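Local coordinates for protein pectate lyase (Bacillus subtilis, PDB 5AMV) that cleaves polygalacturonate by calcium-dependent elimination, releasing oligosaccharides with an unsaturated sugar at their non-reducing ends, at residues A[142-147]-A[181-186]; A[223-228]-A[243-248]; A[137-142]-A[158-163]; A[63-68]-A[115-120]; A[43-48]-A[121-126]. One frame throughout, in Å; residues are numbered along the deposited sequence.

Interaction 1: A[142-147]-A[181-186]. With CA (calcium ion), chain C.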
# COMPACT_ATOMS: atom_id res chain seq x y z
N GLY A 142 8.59 -10.36 -2.50
CA GLY A 142 9.61 -9.69 -1.66
C GLY A 142 9.96 -8.25 -2.04
O GLY A 142 10.59 -7.56 -1.27
N GLY A 143 9.50 -7.80 -3.22
CA GLY A 143 9.89 -6.50 -3.75
C GLY A 143 9.07 -5.32 -3.23
O GLY A 143 7.93 -5.49 -2.79
N ASN A 144 9.68 -4.16 -3.31
CA ASN A 144 9.01 -2.89 -2.95
C ASN A 144 9.27 -1.97 -4.11
O ASN A 144 10.41 -1.55 -4.32
CB ASN A 144 9.62 -2.37 -1.64
CG ASN A 144 8.99 -1.04 -1.14
OD1 ASN A 144 8.21 -0.33 -1.83
ND2 ASN A 144 9.32 -0.74 0.05
N PHE A 145 8.23 -1.69 -4.90
CA PHE A 145 8.35 -0.69 -5.98
C PHE A 145 8.20 0.69 -5.35
O PHE A 145 7.22 0.92 -4.64
CB PHE A 145 7.27 -0.86 -7.05
CG PHE A 145 7.46 -2.02 -8.01
CD1 PHE A 145 8.48 -2.96 -7.84
CD2 PHE A 145 6.52 -2.20 -9.04
CE1 PHE A 145 8.63 -4.06 -8.73
CE2 PHE A 145 6.65 -3.28 -9.94
CZ PHE A 145 7.69 -4.21 -9.77
N GLN A 146 9.15 1.61 -5.59
CA GLN A 146 8.99 2.99 -5.10
C GLN A 146 8.74 3.91 -6.29
O GLN A 146 9.42 3.80 -7.31
CB GLN A 146 10.25 3.45 -4.32
CG GLN A 146 10.06 4.88 -3.86
CD GLN A 146 11.10 5.40 -2.87
OE1 GLN A 146 10.74 5.88 -1.78
NE2 GLN A 146 12.39 5.35 -3.26
N ILE A 147 7.73 4.77 -6.19
CA ILE A 147 7.43 5.69 -7.27
C ILE A 147 7.59 7.12 -6.75
O ILE A 147 6.77 7.58 -5.95
CB ILE A 147 6.00 5.47 -7.91
CG1 ILE A 147 5.79 4.00 -8.28
CG2 ILE A 147 5.85 6.40 -9.12
CD1 ILE A 147 4.27 3.61 -8.48
N SER A 181 8.91 -2.14 10.20
CA SER A 181 9.64 -2.61 9.01
C SER A 181 9.56 -1.59 7.88
O SER A 181 8.72 -0.68 7.92
CB SER A 181 9.10 -3.96 8.59
OG SER A 181 9.71 -5.00 9.38
N GLN A 182 10.46 -1.73 6.89
CA GLN A 182 10.67 -0.70 5.87
C GLN A 182 9.94 -0.90 4.54
O GLN A 182 9.90 0.07 3.76
CB GLN A 182 12.16 -0.53 5.56
CG GLN A 182 12.93 0.21 6.64
CD GLN A 182 12.40 1.64 6.87
OE1 GLN A 182 12.41 2.48 5.96
NE2 GLN A 182 11.96 1.91 8.10
N TYR A 183 9.46 -2.11 4.24
CA TYR A 183 9.05 -2.37 2.84
C TYR A 183 7.57 -2.44 2.70
O TYR A 183 6.91 -3.18 3.43
CB TYR A 183 9.69 -3.66 2.25
CG TYR A 183 11.16 -3.67 2.53
CD1 TYR A 183 11.97 -2.62 2.08
CD2 TYR A 183 11.73 -4.67 3.32
CE1 TYR A 183 13.31 -2.56 2.42
CE2 TYR A 183 13.08 -4.64 3.65
CZ TYR A 183 13.86 -3.60 3.20
OH TYR A 183 15.18 -3.53 3.60
N ASP A 184 7.07 -1.71 1.71
CA ASP A 184 5.68 -1.86 1.27
C ASP A 184 5.74 -2.65 -0.04
O ASP A 184 6.83 -2.81 -0.62
CB ASP A 184 5.12 -0.47 0.97
CG ASP A 184 5.25 0.51 2.10
OD1 ASP A 184 5.12 0.16 3.29
OD2 ASP A 184 5.42 1.73 1.83
N ASN A 185 4.59 -3.07 -0.59
CA ASN A 185 4.61 -3.59 -1.98
C ASN A 185 4.84 -2.43 -2.97
O ASN A 185 5.68 -2.54 -3.87
CB ASN A 185 3.31 -4.35 -2.30
CG ASN A 185 2.99 -5.36 -1.23
OD1 ASN A 185 2.01 -5.21 -0.49
ND2 ASN A 185 3.82 -6.43 -1.13
N ILE A 186 4.13 -1.32 -2.76
CA ILE A 186 4.32 -0.12 -3.59
C ILE A 186 4.29 1.11 -2.66
O ILE A 186 3.36 1.27 -1.85
CB ILE A 186 3.19 0.05 -4.65
CG1 ILE A 186 3.15 -1.15 -5.59
CG2 ILE A 186 3.37 1.38 -5.45
CD1 ILE A 186 1.92 -1.15 -6.52
CA CA C . 5.09 2.33 4.13
O HOH W 1 5.80 -7.36 -3.03
O HOH W 2 7.43 2.18 4.26
O HOH W 3 4.23 3.50 5.97
O HOH W 4 5.23 4.49 3.29
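Gly143 reaches Asn185 through a water, which donates to Gly143 O at 2.8 Å and accepts from Asn185 ND2. At Asn144 the side chain takes over: with CG anti to the backbone N (chi1 -179°), its amide end is laid beside the backbone of Tyr183 and Asp184 and comes up to the edge of the Tyr183 ring, near the ring plane. An alanine here would probably leave a gap beside the backbone at Tyr183 and Asp184, setting the loop before the metal ligand freer to shift. Phe145 makes the parallel bridge to Ile186. Its N donates to Asn185 O at 2.9 Å (N-H...O 155°), and its carbonyl O receives a CA-H...O contact from Ile186 CA at 3.3 Å. The Phe145 ring leads away from this contact and meets Phe159 edge-to-face. Further on, Ile147 and Ile186 lie side by side, pointing the same way, with Ile147 CD1 3.9 Å from Ile186 CG2. The segment 181-186 thus joins the parallel sheet of the beta-helix at Ile186, two residues after Asp184, whose carboxylate grips calcium through both OD1 (2.3 Å) and OD2 (2.4 Å). Thr187 bonds to OD2 and Gly224 N to OD1, so each oxygen has a second partner. Two-oxygen chelation backed by these donors implies a carboxylate with little freedom to rotate, and the nearby strand pairing probably steadies the backbone that carries it.

Interaction 2: A[223-228]-A[243-248]. With CA (calcium ion), chain C.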
# COMPACT_ATOMS: atom_id res chain seq x y z
N ASP A 223 5.19 -3.83 6.33
CA ASP A 223 4.65 -2.49 6.50
C ASP A 223 3.34 -2.36 5.69
O ASP A 223 2.39 -3.10 5.90
CB ASP A 223 5.71 -1.48 6.05
CG ASP A 223 5.54 -0.11 6.72
OD1 ASP A 223 5.33 -0.06 7.95
OD2 ASP A 223 5.62 0.91 6.01
N GLY A 224 3.33 -1.42 4.76
CA GLY A 224 2.13 -1.19 3.90
C GLY A 224 2.04 -2.02 2.62
O GLY A 224 2.94 -2.81 2.32
N GLN A 225 0.91 -1.88 1.93
CA GLN A 225 0.67 -2.52 0.64
C GLN A 225 0.83 -1.45 -0.44
O GLN A 225 1.71 -1.57 -1.29
CB GLN A 225 -0.73 -3.16 0.62
CG GLN A 225 -0.79 -4.20 1.73
CD GLN A 225 -2.09 -4.97 1.69
OE1 GLN A 225 -3.14 -4.44 1.95
NE2 GLN A 225 -2.00 -6.24 1.33
N THR A 226 -0.01 -0.43 -0.40
CA THR A 226 0.08 0.70 -1.32
C THR A 226 0.00 1.98 -0.46
O THR A 226 -1.08 2.41 -0.07
CB THR A 226 -1.05 0.67 -2.39
OG1 THR A 226 -2.34 0.56 -1.74
CG2 THR A 226 -0.90 -0.54 -3.34
N ASP A 227 1.16 2.56 -0.19
CA ASP A 227 1.23 3.75 0.67
C ASP A 227 1.58 4.98 -0.16
O ASP A 227 2.18 4.88 -1.26
CB ASP A 227 2.31 3.56 1.76
CG ASP A 227 1.91 2.56 2.83
OD1 ASP A 227 0.71 2.15 2.92
OD2 ASP A 227 2.81 2.21 3.62
N ALA A 228 1.20 6.15 0.35
CA ALA A 228 1.49 7.43 -0.34
C ALA A 228 1.89 8.49 0.68
O ALA A 228 1.24 8.65 1.67
CB ALA A 228 0.29 7.89 -1.16
N HIS A 243 -5.38 -8.58 0.47
CA HIS A 243 -5.83 -9.64 1.37
C HIS A 243 -4.77 -10.17 2.32
O HIS A 243 -3.59 -10.19 1.96
CB HIS A 243 -6.63 -10.76 0.70
CG HIS A 243 -5.84 -11.61 -0.24
ND1 HIS A 243 -5.24 -12.78 0.16
CD2 HIS A 243 -5.63 -11.53 -1.58
CE1 HIS A 243 -4.64 -13.36 -0.87
NE2 HIS A 243 -4.88 -12.63 -1.94
N ASP A 244 -5.21 -10.53 3.52
CA ASP A 244 -4.36 -11.23 4.52
C ASP A 244 -3.11 -10.39 4.79
O ASP A 244 -1.97 -10.76 4.44
CB ASP A 244 -4.03 -12.66 4.02
CG ASP A 244 -5.28 -13.46 3.84
OD1 ASP A 244 -5.99 -13.73 4.84
OD2 ASP A 244 -5.62 -13.74 2.68
N HIS A 245 -3.35 -9.23 5.41
CA HIS A 245 -2.28 -8.26 5.67
C HIS A 245 -2.78 -7.31 6.78
O HIS A 245 -4.00 -7.14 6.94
CB HIS A 245 -1.95 -7.51 4.36
CG HIS A 245 -0.88 -6.46 4.53
ND1 HIS A 245 0.46 -6.71 4.33
CD2 HIS A 245 -0.96 -5.18 4.94
CE1 HIS A 245 1.16 -5.63 4.60
NE2 HIS A 245 0.33 -4.68 4.97
N ASP A 246 -1.86 -6.74 7.56
CA ASP A 246 -2.25 -5.87 8.66
C ASP A 246 -2.55 -4.44 8.19
O ASP A 246 -3.71 -4.10 8.01
CB ASP A 246 -1.17 -6.00 9.75
CG ASP A 246 -1.47 -5.20 11.02
OD1 ASP A 246 -2.43 -4.43 11.08
OD2 ASP A 246 -0.62 -5.30 11.93
N LYS A 247 -1.52 -3.63 7.91
CA LYS A 247 -1.71 -2.21 7.54
C LYS A 247 -1.69 -2.01 6.03
O LYS A 247 -0.64 -2.07 5.38
CB LYS A 247 -0.59 -1.41 8.19
CG LYS A 247 -0.72 -1.44 9.74
CD LYS A 247 0.39 -0.68 10.45
CE LYS A 247 1.59 -1.52 10.76
NZ LYS A 247 2.25 -0.95 12.00
N SER A 248 -2.86 -1.78 5.46
CA SER A 248 -2.93 -1.77 3.98
C SER A 248 -2.40 -0.53 3.28
O SER A 248 -1.52 -0.63 2.43
CB SER A 248 -4.36 -1.94 3.54
OG SER A 248 -4.46 -1.82 2.13
CA CA C . 5.09 2.33 4.13
O HOH W 5 1.35 -4.61 7.97
O HOH W 6 0.02 0.96 5.36
O HOH W 3 4.23 3.50 5.97
O HOH W 4 5.23 4.49 3.29
O HOH W 2 7.43 2.18 4.26
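Gln225 lies flat on His245, the two side chains sliding past each other in opposite directions with amide and ring planes only 3° apart. Gln225 CG sits over the middle of the imidazole, 3.4 Å from its centroid, a CH-pi contact. Hydrogen bonds fasten the same residues. Ser248 OG donates to Gln225 OE1 at 2.9 Å, in the carbonyl plane on a lone pair, while Ser248 O accepts from both Gln225 N (2.8 Å) and Thr226 N (3.2 Å). His245 NE2 splits weakly between Asp223 O and Lys247 O, and its ND1 is held by Asp203. An alanine at Gln225 would probably leave one face of His245 without its cover and Ser248 OG without this acceptor. Water adds a bridge from Asp223 O to Lys247 N. Metal bonds complete the set: Asp223 OD2 binds calcium at 2.4 Å and Asp227 OD2 at 2.3 Å, joined by Asp184, while Asp227 OD1 accepts from Ile250 N. Gly224 lies between the two ligands, where a CB would clash with Asp227 OD2. This second shell probably steadies the backbone that carries Asp223 and Asp227, in the aspartate-rich calcium site of the polysaccharide lyase 1 parallel beta-helix, with Lys247 reaching Arg279, the inferred catalytic residue.

Interaction 3: A[137-142]-A[158-163]. With ACT (acetate ion), chain D.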
# COMPACT_ATOMS: atom_id res chain seq x y z
N ASN A 137 -0.64 -15.00 -13.90
CA ASN A 137 0.20 -15.45 -12.78
C ASN A 137 1.47 -14.64 -12.63
O ASN A 137 2.46 -15.14 -12.07
CB ASN A 137 0.55 -16.95 -12.95
CG ASN A 137 1.43 -17.21 -14.18
OD1 ASN A 137 1.57 -16.36 -15.08
ND2 ASN A 137 2.07 -18.40 -14.22
N ALA A 138 1.45 -13.38 -13.10
CA ALA A 138 2.60 -12.49 -12.88
C ALA A 138 2.70 -12.13 -11.40
O ALA A 138 1.73 -11.70 -10.80
CB ALA A 138 2.46 -11.23 -13.70
N LYS A 139 3.89 -12.28 -10.81
CA LYS A 139 4.06 -12.08 -9.36
C LYS A 139 5.37 -11.33 -9.12
O LYS A 139 6.37 -11.58 -9.80
CB LYS A 139 4.14 -13.44 -8.64
CG LYS A 139 2.89 -14.29 -8.71
CD LYS A 139 3.17 -15.62 -8.00
CE LYS A 139 1.98 -16.57 -8.01
NZ LYS A 139 1.39 -16.78 -9.36
N VAL A 140 5.34 -10.42 -8.14
CA VAL A 140 6.56 -9.82 -7.62
C VAL A 140 6.61 -10.26 -6.14
O VAL A 140 5.69 -9.98 -5.37
CB VAL A 140 6.53 -8.27 -7.75
CG1 VAL A 140 7.66 -7.62 -6.94
CG2 VAL A 140 6.61 -7.85 -9.20
N VAL A 141 7.69 -10.95 -5.76
CA VAL A 141 7.78 -11.56 -4.46
C VAL A 141 8.91 -10.92 -3.66
O VAL A 141 10.06 -10.92 -4.12
CB VAL A 141 8.01 -13.13 -4.55
CG1 VAL A 141 8.05 -13.74 -3.17
CG2 VAL A 141 6.83 -13.76 -5.33
N GLY A 142 8.59 -10.36 -2.50
CA GLY A 142 9.61 -9.69 -1.66
C GLY A 142 9.96 -8.25 -2.04
O GLY A 142 10.59 -7.56 -1.27
N GLU A 158 0.43 -9.67 -9.01
CA GLU A 158 0.25 -10.08 -7.62
C GLU A 158 1.57 -9.79 -6.88
O GLU A 158 2.61 -10.37 -7.18
CB GLU A 158 -0.12 -11.58 -7.50
CG GLU A 158 -0.23 -12.01 -6.01
CD GLU A 158 -0.57 -13.48 -5.83
OE1 GLU A 158 -0.88 -14.15 -6.85
OE2 GLU A 158 -0.58 -13.95 -4.68
N PHE A 159 1.51 -8.86 -5.91
CA PHE A 159 2.69 -8.55 -5.08
C PHE A 159 2.54 -9.31 -3.79
O PHE A 159 1.51 -9.22 -3.15
CB PHE A 159 2.65 -7.04 -4.74
CG PHE A 159 2.97 -6.15 -5.91
CD1 PHE A 159 1.98 -5.76 -6.86
CD2 PHE A 159 4.27 -5.70 -6.09
CE1 PHE A 159 2.30 -4.92 -7.92
CE2 PHE A 159 4.61 -4.87 -7.16
CZ PHE A 159 3.64 -4.48 -8.08
N GLN A 160 3.57 -10.06 -3.39
CA GLN A 160 3.52 -10.88 -2.18
C GLN A 160 4.67 -10.48 -1.26
O GLN A 160 5.81 -10.32 -1.71
CB GLN A 160 3.75 -12.35 -2.54
CG GLN A 160 2.73 -12.96 -3.53
CD GLN A 160 2.99 -14.46 -3.68
OE1 GLN A 160 4.09 -14.94 -3.38
NE2 GLN A 160 2.00 -15.19 -4.11
N ASP A 161 4.35 -10.39 0.03
CA ASP A 161 5.32 -10.57 1.11
C ASP A 161 6.55 -9.69 0.98
O ASP A 161 7.67 -10.17 0.75
CB ASP A 161 5.69 -12.08 1.17
CG ASP A 161 6.40 -12.47 2.46
OD1 ASP A 161 6.44 -11.67 3.40
OD2 ASP A 161 6.93 -13.59 2.52
N ALA A 162 6.33 -8.36 1.10
CA ALA A 162 7.43 -7.42 1.15
C ALA A 162 7.99 -7.45 2.61
O ALA A 162 7.47 -6.78 3.53
CB ALA A 162 6.95 -5.99 0.69
N TYR A 163 8.96 -8.34 2.83
CA TYR A 163 9.32 -8.82 4.16
C TYR A 163 10.66 -8.23 4.56
O TYR A 163 11.64 -8.30 3.79
CB TYR A 163 9.48 -10.35 4.10
CG TYR A 163 9.71 -11.09 5.40
CD1 TYR A 163 10.99 -11.19 5.97
CD2 TYR A 163 8.62 -11.65 6.11
CE1 TYR A 163 11.20 -11.92 7.11
CE2 TYR A 163 8.83 -12.38 7.29
CZ TYR A 163 10.12 -12.47 7.81
OH TYR A 163 10.34 -13.17 8.99
C ACT D . 13.17 -14.71 9.91
O ACT D . 12.80 -15.57 9.08
OXT ACT D . 12.82 -13.51 9.72
CH3 ACT D . 14.03 -15.11 11.07
O HOH W 7 -1.12 -14.55 -9.34
O HOH W 8 11.44 -8.92 1.11
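Lys139, Val140 and Val141 pair in parallel with Glu158, Phe159 and Gln160, the strand axes 4.7 Å apart and their directions 13° apart. Four backbone bonds form the ladder: Glu158 N to Ala138 O, Val140 N to Glu158 O, Gln160 N to Val140 O, and Gly142 N to Gln160 O at 2.9 Å. At Gly142 the chain turns with a positive phi, where a CB would be jammed against the carbonyl of Val141. A water then continues the link, donating to Gly142 O and accepting from Tyr163 N. On the face carrying Val140 and Phe159 the two side chains run side by side, and Phe159 CD2 lies 3.8 Å from Val140 CB. The other face is mixed, with Val141 among Lys139, Glu158 and Gln160. Gln160 CG is anti to its carbonyl carbon (chi1 -59°), and the extended chain beyond brings OE1 to 3.6 Å from Val141 CG2 while NE2 donates to Glu158 OE2 at 2.9 Å. That bond is nearly straight (177°) and arrives from above the carboxylate plane. Lys139 runs alongside Glu158, its NZ 4.3 Å from OE1, beyond a salt bridge. Beyond the strand, Tyr163 OH donates to an acetate ion probably from the crystallisation liquor. The pairing therefore has two characters: apolar toward the interior with Val140 and Phe159, and on the other face a polar cluster edged by Val141, in which Gln160 and Asn202 both donate to Glu158 OE2 and probably restrain its carboxylate.

Interaction 4: A[63-68]-A[115-120]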
# COMPACT_ATOMS: atom_id res chain seq x y z
N ASP A 63 11.20 -13.04 -7.94
CA ASP A 63 11.69 -12.96 -6.57
C ASP A 63 12.78 -11.90 -6.52
O ASP A 63 13.79 -11.97 -7.26
CB ASP A 63 12.15 -14.37 -6.13
CG ASP A 63 12.69 -14.42 -4.71
OD1 ASP A 63 12.66 -13.42 -3.96
OD2 ASP A 63 13.11 -15.54 -4.30
N MET A 64 12.56 -10.88 -5.67
CA MET A 64 13.50 -9.77 -5.52
C MET A 64 14.60 -10.04 -4.51
O MET A 64 15.61 -9.33 -4.50
CB MET A 64 12.75 -8.47 -5.20
CG MET A 64 11.84 -8.03 -6.38
SD MET A 64 12.78 -7.58 -7.86
CE MET A 64 13.52 -6.01 -7.37
N ASN A 65 14.40 -11.03 -3.65
CA ASN A 65 15.48 -11.41 -2.68
C ASN A 65 16.43 -12.40 -3.34
O ASN A 65 16.52 -13.55 -2.95
CB ASN A 65 14.85 -12.00 -1.43
CG ASN A 65 14.31 -10.91 -0.51
OD1 ASN A 65 15.09 -10.15 0.08
ND2 ASN A 65 12.97 -10.84 -0.35
N VAL A 66 17.16 -11.90 -4.34
CA VAL A 66 18.12 -12.74 -5.09
C VAL A 66 19.36 -11.95 -5.41
O VAL A 66 19.33 -10.68 -5.46
CB VAL A 66 17.52 -13.33 -6.39
CG1 VAL A 66 16.36 -14.30 -6.09
CG2 VAL A 66 17.06 -12.25 -7.31
N ASP A 67 20.46 -12.67 -5.62
CA ASP A 67 21.70 -11.99 -5.95
C ASP A 67 21.88 -11.77 -7.47
O ASP A 67 20.95 -11.95 -8.26
CB ASP A 67 22.88 -12.72 -5.28
CG ASP A 67 23.16 -14.10 -5.88
OD1 ASP A 67 22.71 -14.43 -7.00
OD2 ASP A 67 23.84 -14.90 -5.17
N ASP A 68 23.06 -11.31 -7.87
CA ASP A 68 23.29 -11.01 -9.29
C ASP A 68 23.21 -12.23 -10.17
O ASP A 68 23.04 -12.12 -11.37
CB ASP A 68 24.62 -10.26 -9.47
CG ASP A 68 24.54 -8.83 -9.01
OD1 ASP A 68 23.45 -8.39 -8.57
OD2 ASP A 68 25.57 -8.13 -9.12
N LYS A 115 19.98 -2.07 5.19
CA LYS A 115 20.36 -1.44 3.93
C LYS A 115 20.84 -2.49 2.91
O LYS A 115 20.59 -2.35 1.73
CB LYS A 115 21.38 -0.34 4.18
CG LYS A 115 20.73 0.91 4.82
CD LYS A 115 21.79 1.86 5.38
CE LYS A 115 21.19 3.16 5.92
NZ LYS A 115 21.10 3.19 7.41
N ASN A 116 21.45 -3.56 3.37
CA ASN A 116 21.86 -4.64 2.44
C ASN A 116 20.61 -5.25 1.76
O ASN A 116 20.60 -5.51 0.57
CB ASN A 116 22.57 -5.72 3.25
CG ASN A 116 23.92 -5.26 3.78
OD1 ASN A 116 24.53 -4.33 3.24
ND2 ASN A 116 24.43 -5.96 4.78
N GLN A 117 19.57 -5.49 2.54
CA GLN A 117 18.34 -6.04 1.94
C GLN A 117 17.63 -5.03 1.04
O GLN A 117 17.16 -5.39 -0.04
CB GLN A 117 17.37 -6.58 2.99
CG GLN A 117 16.09 -7.15 2.35
CD GLN A 117 15.17 -7.89 3.33
OE1 GLN A 117 15.15 -7.60 4.54
NE2 GLN A 117 14.44 -8.87 2.82
N LYS A 118 17.52 -3.79 1.52
CA LYS A 118 16.90 -2.70 0.71
C LYS A 118 17.53 -2.60 -0.69
O LYS A 118 16.83 -2.36 -1.68
CB LYS A 118 17.01 -1.38 1.49
CG LYS A 118 16.43 -0.15 0.76
CD LYS A 118 16.67 1.13 1.58
CE LYS A 118 16.14 2.35 0.85
NZ LYS A 118 17.19 2.94 -0.06
N ALA A 119 18.85 -2.76 -0.76
CA ALA A 119 19.54 -2.65 -2.03
C ALA A 119 19.10 -3.71 -3.02
O ALA A 119 19.19 -3.47 -4.23
CB ALA A 119 21.05 -2.69 -1.83
N ARG A 120 18.57 -4.84 -2.53
CA ARG A 120 18.04 -5.87 -3.42
C ARG A 120 16.54 -5.70 -3.68
O ARG A 120 16.07 -5.87 -4.80
CB ARG A 120 18.28 -7.28 -2.85
CG ARG A 120 19.74 -7.54 -2.48
CD ARG A 120 20.65 -7.10 -3.64
NE ARG A 120 20.55 -7.99 -4.79
CZ ARG A 120 21.30 -7.87 -5.88
NH1 ARG A 120 22.19 -6.89 -5.95
NH2 ARG A 120 21.19 -8.73 -6.88
O HOH W 9 23.84 -5.81 -8.07
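Arg120 seizes a single carbonyl oxygen with two nitrogens: side-on, its NE and NH2 both donate to Val66 O, NE at 3.0 Å. The chain bends at chi2 (-48°) and chi3 (-72°), and the acceptor lies at the guanidinium edge in its plane. Arg120 NH2 serves twice, for it also forms a salt bridge to Asp68 OD1 at 2.8 Å, meeting the oxygen on the anti side; NH1 adds only a weak bond there. A water closes the ring, donating to Asp68 OD1 at 2.7 Å and accepting from Arg120 NH1. The Asp68 and Arg120 side chains cross at about a right angle. One helical turn earlier, Gln117 NE2 donates to Asn65 OD1 at 3.1 Å, an oxygen that also accepts from Tyr78 OH, while Gln117 OE1 turns to Tyr165 N. Within the loop, Asp63 OD1 accepts the N-H of Asn65 in an Asx turn, and Asn65 is the centre of an inverse gamma turn. Met64 CE packs 3.6 Å from Arg120 O. Together they tie the loop leaving strand 61-63 to the last turns of helix 105-121, which leads straight into strand 122-124: a helix-rich excursion fastened back onto the start of a pectate lyase parallel beta-helix.

Interaction 5: A[43-48]-A[121-126]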
# COMPACT_ATOMS: atom_id res chain seq x y z
N SER A 43 17.39 -3.90 -15.31
CA SER A 43 17.80 -3.48 -16.66
C SER A 43 16.74 -2.66 -17.40
O SER A 43 17.04 -1.57 -17.94
CB SER A 43 18.15 -4.72 -17.48
OG SER A 43 19.29 -5.36 -16.94
N ALA A 44 15.50 -3.17 -17.43
CA ALA A 44 14.39 -2.47 -18.14
C ALA A 44 14.08 -1.11 -17.51
O ALA A 44 13.84 -0.12 -18.24
CB ALA A 44 13.09 -3.33 -18.21
N LEU A 45 14.07 -1.04 -16.18
CA LEU A 45 13.79 0.24 -15.50
C LEU A 45 14.89 1.29 -15.74
O LEU A 45 14.62 2.48 -15.93
CB LEU A 45 13.60 0.06 -13.97
CG LEU A 45 12.45 -0.83 -13.52
CD1 LEU A 45 12.60 -1.16 -12.01
CD2 LEU A 45 11.06 -0.19 -13.85
N GLY A 46 16.15 0.84 -15.70
CA GLY A 46 17.26 1.79 -15.78
C GLY A 46 17.27 2.77 -14.60
O GLY A 46 16.76 2.48 -13.51
N LYS A 47 17.86 3.94 -14.83
CA LYS A 47 18.07 4.92 -13.76
C LYS A 47 16.75 5.53 -13.33
O LYS A 47 15.81 5.57 -14.13
CB LYS A 47 19.01 6.04 -14.24
CG LYS A 47 20.46 5.62 -14.45
CD LYS A 47 21.21 6.76 -15.11
CE LYS A 47 22.68 6.42 -15.27
NZ LYS A 47 23.20 7.03 -16.52
N GLU A 48 16.67 5.99 -12.07
CA GLU A 48 15.45 6.57 -11.53
C GLU A 48 15.00 7.78 -12.37
O GLU A 48 13.83 8.17 -12.32
CB GLU A 48 15.61 6.93 -10.03
CG GLU A 48 16.52 8.12 -9.70
CD GLU A 48 16.57 8.42 -8.20
OE1 GLU A 48 17.34 7.76 -7.48
OE2 GLU A 48 15.84 9.32 -7.74
N VAL A 121 15.79 -5.38 -2.64
CA VAL A 121 14.33 -5.49 -2.80
C VAL A 121 13.60 -4.24 -3.27
O VAL A 121 12.50 -4.37 -3.82
CB VAL A 121 13.64 -5.96 -1.50
CG1 VAL A 121 14.18 -7.32 -1.04
CG2 VAL A 121 13.74 -4.91 -0.38
N MET A 122 14.20 -3.07 -3.05
CA MET A 122 13.55 -1.82 -3.42
C MET A 122 14.06 -1.35 -4.78
O MET A 122 15.25 -1.28 -4.99
CB MET A 122 13.77 -0.76 -2.35
CG MET A 122 12.70 0.33 -2.40
SD MET A 122 12.87 1.47 -1.02
CE MET A 122 12.67 0.43 0.38
N VAL A 123 13.14 -1.04 -5.70
CA VAL A 123 13.53 -0.44 -7.00
C VAL A 123 12.66 0.77 -7.27
O VAL A 123 11.44 0.75 -6.95
CB VAL A 123 13.44 -1.44 -8.19
CG1 VAL A 123 14.57 -2.46 -8.07
CG2 VAL A 123 12.00 -2.10 -8.27
N ASP A 124 13.27 1.80 -7.87
CA ASP A 124 12.53 3.01 -8.26
C ASP A 124 11.97 2.87 -9.65
O ASP A 124 12.64 2.41 -10.59
CB ASP A 124 13.39 4.26 -8.19
CG ASP A 124 13.85 4.60 -6.75
OD1 ASP A 124 13.28 4.15 -5.72
OD2 ASP A 124 14.84 5.34 -6.63
N ILE A 125 10.70 3.27 -9.77
CA ILE A 125 10.03 3.25 -11.07
C ILE A 125 10.13 4.65 -11.69
O ILE A 125 9.59 5.63 -11.12
CB ILE A 125 8.54 2.84 -10.94
CG1 ILE A 125 8.37 1.63 -9.98
CG2 ILE A 125 7.95 2.61 -12.36
CD1 ILE A 125 9.20 0.32 -10.34
N PRO A 126 10.86 4.78 -12.81
CA PRO A 126 11.03 6.11 -13.39
C PRO A 126 9.79 6.56 -14.12
O PRO A 126 8.82 5.81 -14.31
CB PRO A 126 12.19 5.90 -14.38
CG PRO A 126 12.00 4.49 -14.88
CD PRO A 126 11.43 3.71 -13.68
O HOH W 10 15.13 3.23 -11.28
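Leu45 is the bump of this contact, and Val123, Ile125 and Pro126 form the hollow that takes it. Leu45 CD1 lies 3.9 Å from Val123 CG2 and rests near Asp124 O, whereas Leu45 CD2 meets Ile125 CD1 at 4.0 Å and Pro126 CD at 3.9 Å. Leu45 CG is anti to its carbonyl carbon (chi1 -61°), which carries the fork off the end of helix 38-45 toward the strand; its side chain crosses those of Val123 and Pro126 at about a right angle. The fit is reciprocal, because the Pro126 ring in turn fills a shallow cup of backbone carbonyls where the chain leaves the helix. Pro126 CG is 3.5 Å from Leu45 O, and Pro126 CB approaches Lys47 O and Glu48 O, the latter also at 3.5 Å. Gly46, with positive phi, ends the helix and bends the chain around the proline, while a water donating to both Gly46 O and Asp124 O spans the seam. Beside the proline, Glu48 and Asp124 lie side by side with their carboxylates nearly perpendicular (84°), Glu48 OE1 3.6 Å from Asp124 OD2. The like charges are probably eased by Lys148, which forms a salt bridge with Glu48 OE2, and by Gln146, which donates to Asp124 OD1. Such packing of an N-terminal helix against an early coil is consistent with the N-terminal helical cap of the pectate lyase parallel beta-helix.

Interactions 1 and 2 converge on one calcium ion and meet directly, with Ile186 N 2.8 Å from Gln225 O. Interaction 5 extends the same parallel sheet the other way, where Gln146 N reaches Val123 O at 2.8 Å. Interaction 3 shares Gly142 with interaction 1 and forms a neighbouring face of the coils; Val141 O lies 2.9 Å from Met64 N of interaction 4. Interactions 4 and 5 sit at the N-terminal side, their centres about 21 and 22 Å from that of interaction 2. The side chain of Lys247 is about 5 Å, and that of Asp184 about 13 Å, from a bound galacturonate.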